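Long-range contacts in anaerobically-induced outer membrane porin OprE (Pseudomonas aeruginosa, PDB 4FRX), which probably acts as a porin, a beta-barrel channel that lets small solutes pass across the outer membrane: residues Leu47-Gly52 with Phe60-Leu65; Val114-Phe119 with Thr149-Lys154; Glu379-Ile384 with Lys403-Arg408. All coordinates share one frame; numbering follows the deposited sequence.

Contact 1: Leu47-Gly52 with Phe60-Leu65; sequences LNYQSG and FGVDAL. With C8E ((hydroxyethyloxy)tri(ethyloxy)octane), chain G.
Tyr49 and Ala64 form a hydrogen-bonded antiparallel pair, flanked by the non-hydrogen-bonded pairs Asn48-Leu65 and Gln50-Asp63, with the two short strand axes 178° apart in direction and 4.7 Å from each other at closest approach. Tyr49 N donates to Ala64 O and Ala64 N to Tyr49 O, both at 2.9 Å. The pattern changes two residues on, at Ser51 and Val62. Ser51 N still reaches Val62 O, but Val62 N bonds to the hydroxyl Ser51 OG (3.0 Å) instead of a carbonyl, while Ser51 O turns to Lys111. The hydroxyl can do this because chi1 of 81° sets OG between its own backbone N and carbonyl carbon; from there it also donates to Gly52 O at 2.7 Å, in the plane of that carbonyl.

Tyr49 and Ala64 share one face, meeting CB to CB. The tyrosine ring runs on over the strand pair, CE2 lying 3.7 Å from Val62 O, with Ser51 N above one ring face and the phenol oxygen hydrogen-bonded to Ser13 OG. On the other face, Asn48 and Leu65 run alongside each other, with the amide of Asn48 beside Leu65 CD1. Next to them Gln50 and Asp63 cross obliquely: Asp63 OD1 sits 3.2 Å from Gln50 CA, and a water donates to Asp63 OD2 and, weakly, to Gln50 OE1. The buried carboxylate has salt bridges to Arg120 and Lys111.

A detergent chain passes along Phe60, Gly61 and Val62, its C8 3.1 Å from Gly61 O. A charged face at Asp63 and a detergent-contacting side at Val62 are consistent with a hairpin of a porin barrel wall, polar inward and apolar outward, here near the short loop joining strands 37-50 and 59-71.

Contact 2: Val114-Phe119 with Thr149-Lys154; sequences VSNTEF and TSTDLK
Asp152 meets Ser115, Asn116 and Thr117 with one carboxylate that accepts four hydrogen bonds. Ser115 OG (2.8 Å) and Asn116 ND2 (3.2 Å) reach OD1 from opposite faces of the carboxylate plane, the amide coming from well above it. OD2 takes Asn116 N on its syn side and Thr117 OG1, also at 2.8 Å, on its anti lone pair. The aspartate side chain stands about at right angles to those of Asn116 and Thr117, CG anti to its own carbonyl carbon (chi1 -82°), which swings the carboxylate across to the facing turn.

That turn is the tight reversal of a beta hairpin: Val114 and Thr117 bond to each other through both backbone pairs, and Ser115 and Asn116 between them have torsions near those of a type II' turn. Asp152 thus ties the turn of one hairpin of the barrel to the turn that leads from strand 142-150 into strand 156-167.

Asn116 is gripped from its backbone too. Its O receives Thr151 N at 3.0 Å, and its CB packs 3.3 Å from Thr151 OG1. Ser150 OG donates to Thr117 OG1 and accepts from Asp152 N, an ST turn that helps position the aspartate.

Thr149 pairs with Glu118 through two backbone hydrogen bonds. A water 2.7 Å from Thr149 OG1 donates weakly to Glu118 OE1, whereas Glu118 OE2 forms a salt bridge with Arg120.

Contact 3: Glu379-Ile384 with Lys403-Arg408; sequences EWERDI and KNASFR
Trp380 lies flat against the aliphatic part of Arg408, the two side chains extending in the same direction. The indole CG stands between its own backbone N and carbonyl carbon (chi1 63°), a crowded position that folds the ring back across the neighbouring strand. Arg408 CB makes a CH-pi contact over the five-membered ring, 4.0 Å from its centroid, and CG lies above the same indole face near its rim, 3.3 Å from Trp380 CZ2 of the six-membered ring. Arg408 then bends sharply at chi2 (-77°), bringing NH1 to its neighbour's carbonyl, Phe407 O, which it meets from above the carbonyl plane at 3.0 Å; NH1 also has a salt bridge to Asp424.

Ile384 closes the other end of this face: CG1 packs 3.7 Å from Asn404 CB, while CD1 curls toward Asn404 N.

The opposite face is acidic. Phe407 has two carboxylates along the CD1-CE1-CZ side of its ring: Glu379 OE2 lies at the edge, 3.6 Å from CZ, and Glu381 OE1 is 3.5 Å from CD1, its carboxylate nearly perpendicular to the ring. Asp383 OD1 rests on Ala405 CB at 3.2 Å. Buried Glu381 and Asp383 accept backbone N-H groups of Gln330, Ile331 and Gly332; Glu379 OE2 accepts from Ser409 OG and forms a salt bridge with Arg336.

Six backbone hydrogen bonds in three pairs, Trp380-Arg408, Arg382-Ser406 and Ile384-Asn404, make this a regular antiparallel pairing within the hairpin of strands 377-389 and 399-409. Its acidic face holding a loop is consistent with a porin barrel wall against which a loop folds inward.

Overall arrangement
All three contacts join neighbouring antiparallel strands of one porin barrel. Contacts 1 and 2 lie on the same side of the chain's centre, their nearest atoms about 5 Å apart, and contact 3 lies on the opposite side, its centre about 38 Å from that of contact 1. Contacts 1 and 3 are partly buried hairpin pairings within the barrel wall; contact 1 has one buried acid, met by basic side chains, contact 3 has three, met largely by loop N-H groups. Contact 2, at the surface, adds to a short backbone pairing a set of polar side-chain bonds between turns. Arg120 links contacts 1 and 2, pairing with Asp63 and Glu118.

Contact 1: Leu47-Gly52 with Phe60-Leu65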
loop_
_atom_site.group_PDB
_atom_site.type_symbol
_atom_site.label_atom_id
_atom_site.label_comp_id
_atom_site.label_asym_id
_atom_site.label_seq_id
_atom_site.Cartn_x
_atom_site.Cartn_y
_atom_site.Cartn_z
ATOM N N LEU A 47 17.479 7.390 3.456
ATOM C CA LEU A 47 18.085 8.629 3.002
ATOM C C LEU A 47 17.612 8.966 1.587
ATOM O O LEU A 47 17.899 8.237 0.640
ATOM C CB LEU A 47 19.599 8.480 3.064
ATOM C CG LEU A 47 20.509 9.549 2.480
ATOM C CD1 LEU A 47 20.193 10.908 3.058
ATOM C CD2 LEU A 47 21.946 9.157 2.788
ATOM N N ASN A 48 16.861 10.061 1.453
ATOM C CA ASN A 48 16.356 10.473 0.144
ATOM C C ASN A 48 17.176 11.657 -0.328
ATOM O O ASN A 48 17.494 12.526 0.469
ATOM C CB ASN A 48 14.900 10.928 0.224
ATOM C CG ASN A 48 14.008 9.950 0.949
ATOM O OD1 ASN A 48 13.994 9.894 2.179
ATOM N ND2 ASN A 48 13.219 9.208 0.193
ATOM N N TYR A 49 17.528 11.687 -1.609
ATOM C CA TYR A 49 18.141 12.863 -2.201
ATOM C C TYR A 49 17.325 13.185 -3.439
ATOM O O TYR A 49 16.931 12.284 -4.167
ATOM C CB TYR A 49 19.611 12.618 -2.553
ATOM C CG TYR A 49 20.164 13.612 -3.550
ATOM C CD1 TYR A 49 20.566 14.881 -3.152
ATOM C CD2 TYR A 49 20.261 13.288 -4.898
ATOM C CE1 TYR A 49 21.054 15.795 -4.073
ATOM C CE2 TYR A 49 20.757 14.192 -5.820
ATOM C CZ TYR A 49 21.143 15.437 -5.405
ATOM O OH TYR A 49 21.626 16.322 -6.337
ATOM N N GLN A 50 17.030 14.467 -3.637
ATOM C CA GLN A 50 16.250 14.921 -4.785
ATOM C C GLN A 50 16.940 16.125 -5.392
ATOM O O GLN A 50 16.972 17.189 -4.774
ATOM C CB GLN A 50 14.851 15.359 -4.341
ATOM C CG GLN A 50 13.864 14.249 -4.050
ATOM C CD GLN A 50 12.493 14.797 -3.669
ATOM O OE1 GLN A 50 11.900 15.598 -4.400
ATOM N NE2 GLN A 50 11.996 14.385 -2.508
ATOM N N SER A 51 17.484 15.986 -6.596
ATOM C CA SER A 51 18.125 17.138 -7.223
ATOM C C SER A 51 17.068 18.104 -7.723
ATOM O O SER A 51 15.878 17.784 -7.735
ATOM C CB SER A 51 18.994 16.713 -8.403
ATOM O OG SER A 51 18.198 16.505 -9.562
ATOM N N GLY A 52 17.518 19.289 -8.137
ATOM C CA GLY A 52 16.681 20.208 -8.884
ATOM C C GLY A 52 16.787 19.824 -10.352
ATOM O O GLY A 52 17.326 18.762 -10.681
ATOM N N PHE A 60 16.564 18.320 -16.595
ATOM C CA PHE A 60 16.921 16.970 -16.190
ATOM C C PHE A 60 17.368 16.949 -14.747
ATOM O O PHE A 60 17.952 17.918 -14.260
ATOM C CB PHE A 60 18.026 16.425 -17.080
ATOM C CG PHE A 60 17.595 16.234 -18.503
ATOM C CD1 PHE A 60 16.901 15.107 -18.878
ATOM C CD2 PHE A 60 17.865 17.196 -19.455
ATOM C CE1 PHE A 60 16.495 14.929 -20.192
ATOM C CE2 PHE A 60 17.463 17.022 -20.767
ATOM C CZ PHE A 60 16.782 15.887 -21.131
ATOM N N GLY A 61 17.107 15.832 -14.073
ATOM C CA GLY A 61 17.513 15.682 -12.693
ATOM C C GLY A 61 17.744 14.223 -12.348
ATOM O O GLY A 61 17.643 13.342 -13.211
ATOM N N VAL A 62 18.065 13.970 -11.083
ATOM C CA VAL A 62 18.258 12.600 -10.602
ATOM C C VAL A 62 17.883 12.542 -9.116
ATOM O O VAL A 62 18.225 13.447 -8.342
ATOM C CB VAL A 62 19.714 12.101 -10.847
ATOM C CG1 VAL A 62 20.720 12.946 -10.096
ATOM C CG2 VAL A 62 19.861 10.625 -10.462
ATOM N N ASP A 63 17.133 11.510 -8.733
ATOM C CA ASP A 63 16.842 11.261 -7.323
ATOM C C ASP A 63 17.524 9.965 -6.885
ATOM O O ASP A 63 17.801 9.093 -7.709
ATOM C CB ASP A 63 15.335 11.124 -7.072
ATOM C CG ASP A 63 14.564 12.418 -7.282
ATOM O OD1 ASP A 63 15.173 13.485 -7.491
ATOM O OD2 ASP A 63 13.320 12.364 -7.222
ATOM N N ALA A 64 17.789 9.844 -5.584
ATOM C CA ALA A 64 18.409 8.639 -5.038
ATOM C C ALA A 64 17.715 8.283 -3.732
ATOM O O ALA A 64 17.382 9.156 -2.929
ATOM C CB ALA A 64 19.910 8.854 -4.800
ATOM N N LEU A 65 17.469 6.994 -3.542
ATOM C CA LEU A 65 16.861 6.506 -2.316
ATOM C C LEU A 65 17.762 5.426 -1.722
ATOM O O LEU A 65 17.895 4.343 -2.285
ATOM C CB LEU A 65 15.463 5.949 -2.596
ATOM C CG LEU A 65 14.803 5.322 -1.367
ATOM C CD1 LEU A 65 14.537 6.393 -0.313
ATOM C CD2 LEU A 65 13.542 4.556 -1.719
HETATM C C1 C8E G . 24.054 21.162 -13.498
HETATM C C2 C8E G . 24.881 19.974 -13.973
HETATM C C3 C8E G . 24.321 18.658 -13.447
HETATM C C4 C8E G . 24.587 17.530 -14.436
HETATM C C6 C8E G . 21.991 15.147 -14.432
HETATM C C7 C8E G . 20.863 14.782 -15.388
HETATM C C8 C8E G . 20.190 13.465 -15.014
HETATM O O9 C8E G . 20.479 12.481 -15.984
HETATM C C10 C8E G . 19.862 11.256 -15.672
HETATM C C11 C8E G . 20.784 10.098 -16.026
HETATM O O12 C8E G . 21.789 10.022 -15.039
HETATM C C13 C8E G . 21.392 9.314 -13.880
HETATM C C14 C8E G . 20.874 7.923 -14.234
HETATM O O15 C8E G . 20.102 7.440 -13.154
HETATM C C16 C8E G . 19.841 6.062 -13.247
HETATM C C17 C8E G . 18.464 5.859 -13.868
HETATM O O18 C8E G . 18.235 4.480 -14.038
HETATM C C19 C8E G . 18.056 4.150 -15.396
HETATM O O HOH W 1 11.471 14.226 -6.631
#

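Contact 2: Val114-Phe119 with Thr149-Lys154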
loop_
_atom_site.group_PDB
_atom_site.type_symbol
_atom_site.label_atom_id
_atom_site.label_comp_id
_atom_site.label_asym_id
_atom_site.label_seq_id
_atom_site.Cartn_x
_atom_site.Cartn_y
_atom_site.Cartn_z
ATOM N N VAL A 114 9.081 19.177 -17.997
ATOM C CA VAL A 114 8.695 20.328 -18.792
ATOM C C VAL A 114 7.436 20.892 -18.152
ATOM O O VAL A 114 6.425 20.184 -18.014
ATOM C CB VAL A 114 8.368 19.946 -20.234
ATOM C CG1 VAL A 114 8.104 21.211 -21.061
ATOM C CG2 VAL A 114 9.496 19.117 -20.845
ATOM N N SER A 115 7.506 22.157 -17.748
ATOM C CA SER A 115 6.402 22.821 -17.059
ATOM C C SER A 115 6.029 22.051 -15.786
ATOM O O SER A 115 6.836 21.956 -14.862
ATOM C CB SER A 115 5.199 23.002 -17.994
ATOM O OG SER A 115 4.288 23.957 -17.475
ATOM N N ASN A 116 4.819 21.497 -15.746
ATOM C CA ASN A 116 4.373 20.705 -14.599
ATOM C C ASN A 116 4.147 19.245 -14.967
ATOM O O ASN A 116 3.274 18.579 -14.410
ATOM C CB ASN A 116 3.094 21.295 -13.995
ATOM C CG ASN A 116 3.317 22.668 -13.406
ATOM O OD1 ASN A 116 3.952 22.810 -12.360
ATOM N ND2 ASN A 116 2.800 23.688 -14.072
ATOM N N THR A 117 4.944 18.768 -15.915
ATOM C CA THR A 117 4.882 17.398 -16.386
ATOM C C THR A 117 6.236 16.745 -16.196
ATOM O O THR A 117 7.220 17.159 -16.807
ATOM C CB THR A 117 4.523 17.349 -17.870
ATOM O OG1 THR A 117 3.222 17.936 -18.064
ATOM C CG2 THR A 117 4.521 15.909 -18.376
ATOM N N GLU A 118 6.287 15.724 -15.348
ATOM C CA GLU A 118 7.559 15.092 -14.998
ATOM C C GLU A 118 7.607 13.632 -15.436
ATOM O O GLU A 118 6.639 12.894 -15.256
ATOM C CB GLU A 118 7.806 15.221 -13.491
ATOM C CG GLU A 118 9.157 14.699 -13.027
ATOM C CD GLU A 118 9.300 14.773 -11.514
ATOM O OE1 GLU A 118 8.373 15.289 -10.859
ATOM O OE2 GLU A 118 10.322 14.300 -10.977
ATOM N N PHE A 119 8.730 13.239 -16.034
ATOM C CA PHE A 119 9.005 11.851 -16.391
ATOM C C PHE A 119 10.034 11.290 -15.428
ATOM O O PHE A 119 11.030 11.944 -15.145
ATOM C CB PHE A 119 9.560 11.759 -17.811
ATOM C CG PHE A 119 9.938 10.359 -18.228
ATOM C CD1 PHE A 119 8.993 9.341 -18.236
ATOM C CD2 PHE A 119 11.242 10.058 -18.602
ATOM C CE1 PHE A 119 9.338 8.046 -18.619
ATOM C CE2 PHE A 119 11.593 8.770 -18.982
ATOM C CZ PHE A 119 10.639 7.761 -18.990
ATOM N N THR A 149 3.884 12.070 -14.907
ATOM C CA THR A 149 2.803 12.674 -14.139
ATOM C C THR A 149 2.664 14.105 -14.603
ATOM O O THR A 149 3.644 14.717 -15.015
ATOM C CB THR A 149 3.111 12.689 -12.626
ATOM O OG1 THR A 149 4.255 13.515 -12.388
ATOM C CG2 THR A 149 3.417 11.281 -12.127
ATOM N N SER A 150 1.458 14.652 -14.531
ATOM C CA SER A 150 1.255 16.019 -14.991
ATOM C C SER A 150 0.146 16.746 -14.234
ATOM O O SER A 150 -0.902 16.174 -13.967
ATOM C CB SER A 150 0.946 16.010 -16.492
ATOM O OG SER A 150 0.672 17.316 -16.974
ATOM N N THR A 151 0.383 18.008 -13.890
ATOM C CA THR A 151 -0.671 18.857 -13.346
ATOM C C THR A 151 -0.938 20.055 -14.262
ATOM O O THR A 151 -1.638 20.989 -13.887
ATOM C CB THR A 151 -0.374 19.317 -11.897
ATOM O OG1 THR A 151 0.891 19.992 -11.840
ATOM C CG2 THR A 151 -0.339 18.118 -10.959
ATOM N N ASP A 152 -0.398 19.992 -15.475
ATOM C CA ASP A 152 -0.565 21.048 -16.477
ATOM C C ASP A 152 -1.992 21.166 -17.023
ATOM O O ASP A 152 -2.385 22.233 -17.492
ATOM C CB ASP A 152 0.430 20.866 -17.633
ATOM C CG ASP A 152 1.814 21.427 -17.312
ATOM O OD1 ASP A 152 1.904 22.614 -16.916
ATOM O OD2 ASP A 152 2.810 20.679 -17.449
ATOM N N LEU A 153 -2.754 20.074 -16.987
ATOM C CA LEU A 153 -4.177 20.135 -17.322
ATOM C C LEU A 153 -4.949 20.561 -16.076
ATOM O O LEU A 153 -4.982 19.827 -15.085
ATOM C CB LEU A 153 -4.688 18.791 -17.835
ATOM C CG LEU A 153 -6.144 18.795 -18.314
ATOM C CD1 LEU A 153 -6.327 19.792 -19.450
ATOM C CD2 LEU A 153 -6.578 17.408 -18.751
ATOM N N LYS A 154 -5.562 21.744 -16.129
ATOM C CA LYS A 154 -6.148 22.384 -14.945
ATOM C C LYS A 154 -7.144 21.503 -14.177
ATOM O O LYS A 154 -8.015 20.882 -14.773
ATOM C CB LYS A 154 -6.812 23.720 -15.317
ATOM C CG LYS A 154 -7.357 24.496 -14.112
ATOM C CD LYS A 154 -8.046 25.787 -14.521
HETATM O O HOH W 2 6.405 12.874 -10.977
#

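Contact 3: Glu379-Ile384 with Lys403-Arg408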
loop_
_atom_site.group_PDB
_atom_site.type_symbol
_atom_site.label_atom_id
_atom_site.label_comp_id
_atom_site.label_asym_id
_atom_site.label_seq_id
_atom_site.Cartn_x
_atom_site.Cartn_y
_atom_site.Cartn_z
ATOM N N GLU A 379 -14.582 -13.894 9.282
ATOM C CA GLU A 379 -13.363 -13.467 9.954
ATOM C C GLU A 379 -13.571 -12.048 10.481
ATOM O O GLU A 379 -14.444 -11.319 10.001
ATOM C CB GLU A 379 -12.154 -13.510 9.008
ATOM C CG GLU A 379 -12.255 -12.563 7.813
ATOM C CD GLU A 379 -11.188 -12.810 6.761
ATOM O OE1 GLU A 379 -11.132 -12.044 5.778
ATOM O OE2 GLU A 379 -10.416 -13.786 6.891
ATOM N N TRP A 380 -12.774 -11.659 11.464
ATOM C CA TRP A 380 -12.876 -10.313 11.998
ATOM C C TRP A 380 -11.529 -9.826 12.471
ATOM O O TRP A 380 -10.648 -10.622 12.769
ATOM C CB TRP A 380 -13.918 -10.230 13.126
ATOM C CG TRP A 380 -13.629 -11.055 14.357
ATOM C CD1 TRP A 380 -14.137 -12.289 14.655
ATOM C CD2 TRP A 380 -12.801 -10.683 15.468
ATOM N NE1 TRP A 380 -13.665 -12.711 15.873
ATOM C CE2 TRP A 380 -12.842 -11.746 16.392
ATOM C CE3 TRP A 380 -12.010 -9.564 15.759
ATOM C CZ2 TRP A 380 -12.139 -11.716 17.597
ATOM C CZ3 TRP A 380 -11.307 -9.539 16.955
ATOM C CH2 TRP A 380 -11.376 -10.609 17.855
ATOM N N GLU A 381 -11.365 -8.506 12.494
ATOM C CA GLU A 381 -10.136 -7.905 12.981
ATOM C C GLU A 381 -10.436 -6.642 13.789
ATOM O O GLU A 381 -11.337 -5.871 13.453
ATOM C CB GLU A 381 -9.165 -7.589 11.816
ATOM C CG GLU A 381 -7.835 -6.926 12.286
ATOM C CD GLU A 381 -6.706 -6.970 11.247
ATOM O OE1 GLU A 381 -6.724 -7.829 10.342
ATOM O OE2 GLU A 381 -5.783 -6.137 11.338
ATOM N N ARG A 382 -9.690 -6.443 14.866
ATOM C CA ARG A 382 -9.757 -5.188 15.602
ATOM C C ARG A 382 -8.352 -4.613 15.679
ATOM O O ARG A 382 -7.430 -5.285 16.171
ATOM C CB ARG A 382 -10.312 -5.420 17.024
ATOM C CG ARG A 382 -10.364 -4.158 17.899
ATOM C CD ARG A 382 -11.052 -4.443 19.251
ATOM N NE ARG A 382 -12.364 -5.054 19.092
ATOM C CZ ARG A 382 -12.558 -6.345 19.356
ATOM N NH1 ARG A 382 -11.526 -7.087 19.775
ATOM N NH2 ARG A 382 -13.745 -6.925 19.214
ATOM N N ASP A 383 -8.182 -3.392 15.172
ATOM C CA ASP A 383 -6.891 -2.707 15.227
ATOM C C ASP A 383 -6.996 -1.492 16.128
ATOM O O ASP A 383 -8.049 -0.883 16.224
ATOM C CB ASP A 383 -6.457 -2.173 13.853
ATOM C CG ASP A 383 -6.130 -3.259 12.865
ATOM O OD1 ASP A 383 -6.151 -4.436 13.247
ATOM O OD2 ASP A 383 -5.846 -2.921 11.695
ATOM N N ILE A 384 -5.888 -1.143 16.767
ATOM C CA ILE A 384 -5.750 0.157 17.413
ATOM C C ILE A 384 -4.408 0.749 17.017
ATOM O O ILE A 384 -3.436 0.027 16.743
ATOM C CB ILE A 384 -5.857 0.076 18.961
ATOM C CG1 ILE A 384 -4.746 -0.797 19.548
ATOM C CG2 ILE A 384 -7.229 -0.451 19.391
ATOM C CD1 ILE A 384 -3.531 -0.018 20.017
ATOM N N LYS A 403 0.948 0.001 17.419
ATOM C CA LYS A 403 -0.180 -0.568 16.683
ATOM C C LYS A 403 -0.434 -1.968 17.212
ATOM O O LYS A 403 0.497 -2.759 17.314
ATOM C CB LYS A 403 0.119 -0.632 15.173
ATOM C CG LYS A 403 0.341 0.739 14.509
ATOM C CD LYS A 403 0.583 0.576 13.009
ATOM C CE LYS A 403 0.776 1.920 12.330
ATOM N NZ LYS A 403 -0.333 2.875 12.606
ATOM N N ASN A 404 -1.684 -2.276 17.554
ATOM C CA ASN A 404 -2.033 -3.629 17.959
ATOM C C ASN A 404 -3.173 -4.157 17.098
ATOM O O ASN A 404 -4.124 -3.430 16.813
ATOM C CB ASN A 404 -2.443 -3.651 19.434
ATOM C CG ASN A 404 -2.985 -4.990 19.868
ATOM O OD1 ASN A 404 -4.189 -5.237 19.816
ATOM N ND2 ASN A 404 -2.094 -5.872 20.300
ATOM N N ALA A 405 -3.078 -5.419 16.691
ATOM C CA ALA A 405 -4.142 -6.047 15.926
ATOM C C ALA A 405 -4.503 -7.426 16.479
ATOM O O ALA A 405 -3.625 -8.182 16.898
ATOM C CB ALA A 405 -3.731 -6.158 14.426
ATOM N N SER A 406 -5.797 -7.740 16.484
ATOM C CA SER A 406 -6.266 -9.099 16.751
ATOM C C SER A 406 -7.072 -9.546 15.548
ATOM O O SER A 406 -7.979 -8.837 15.124
ATOM C CB SER A 406 -7.157 -9.158 17.995
ATOM O OG SER A 406 -6.406 -9.005 19.174
ATOM N N PHE A 407 -6.741 -10.724 15.027
ATOM C CA PHE A 407 -7.321 -11.254 13.806
ATOM C C PHE A 407 -7.741 -12.696 14.059
ATOM O O PHE A 407 -6.964 -13.511 14.565
ATOM C CB PHE A 407 -6.306 -11.167 12.658
ATOM C CG PHE A 407 -6.780 -11.815 11.386
ATOM C CD1 PHE A 407 -7.644 -11.153 10.537
ATOM C CD2 PHE A 407 -6.378 -13.105 11.057
ATOM C CE1 PHE A 407 -8.099 -11.759 9.362
ATOM C CE2 PHE A 407 -6.821 -13.710 9.892
ATOM C CZ PHE A 407 -7.683 -13.032 9.042
ATOM N N ARG A 408 -8.994 -13.001 13.744
ATOM C CA ARG A 408 -9.498 -14.354 13.910
ATOM C C ARG A 408 -10.222 -14.751 12.636
ATOM O O ARG A 408 -11.085 -14.005 12.142
ATOM C CB ARG A 408 -10.470 -14.417 15.087
ATOM C CG ARG A 408 -9.920 -13.844 16.380
ATOM C CD ARG A 408 -8.961 -14.789 17.056
ATOM N NE ARG A 408 -8.545 -14.278 18.360
ATOM C CZ ARG A 408 -7.445 -13.562 18.566
ATOM N NH1 ARG A 408 -6.638 -13.274 17.549
ATOM N NH2 ARG A 408 -7.145 -13.141 19.791
HETATM O O HOH W 3 -6.706 -4.613 18.807
#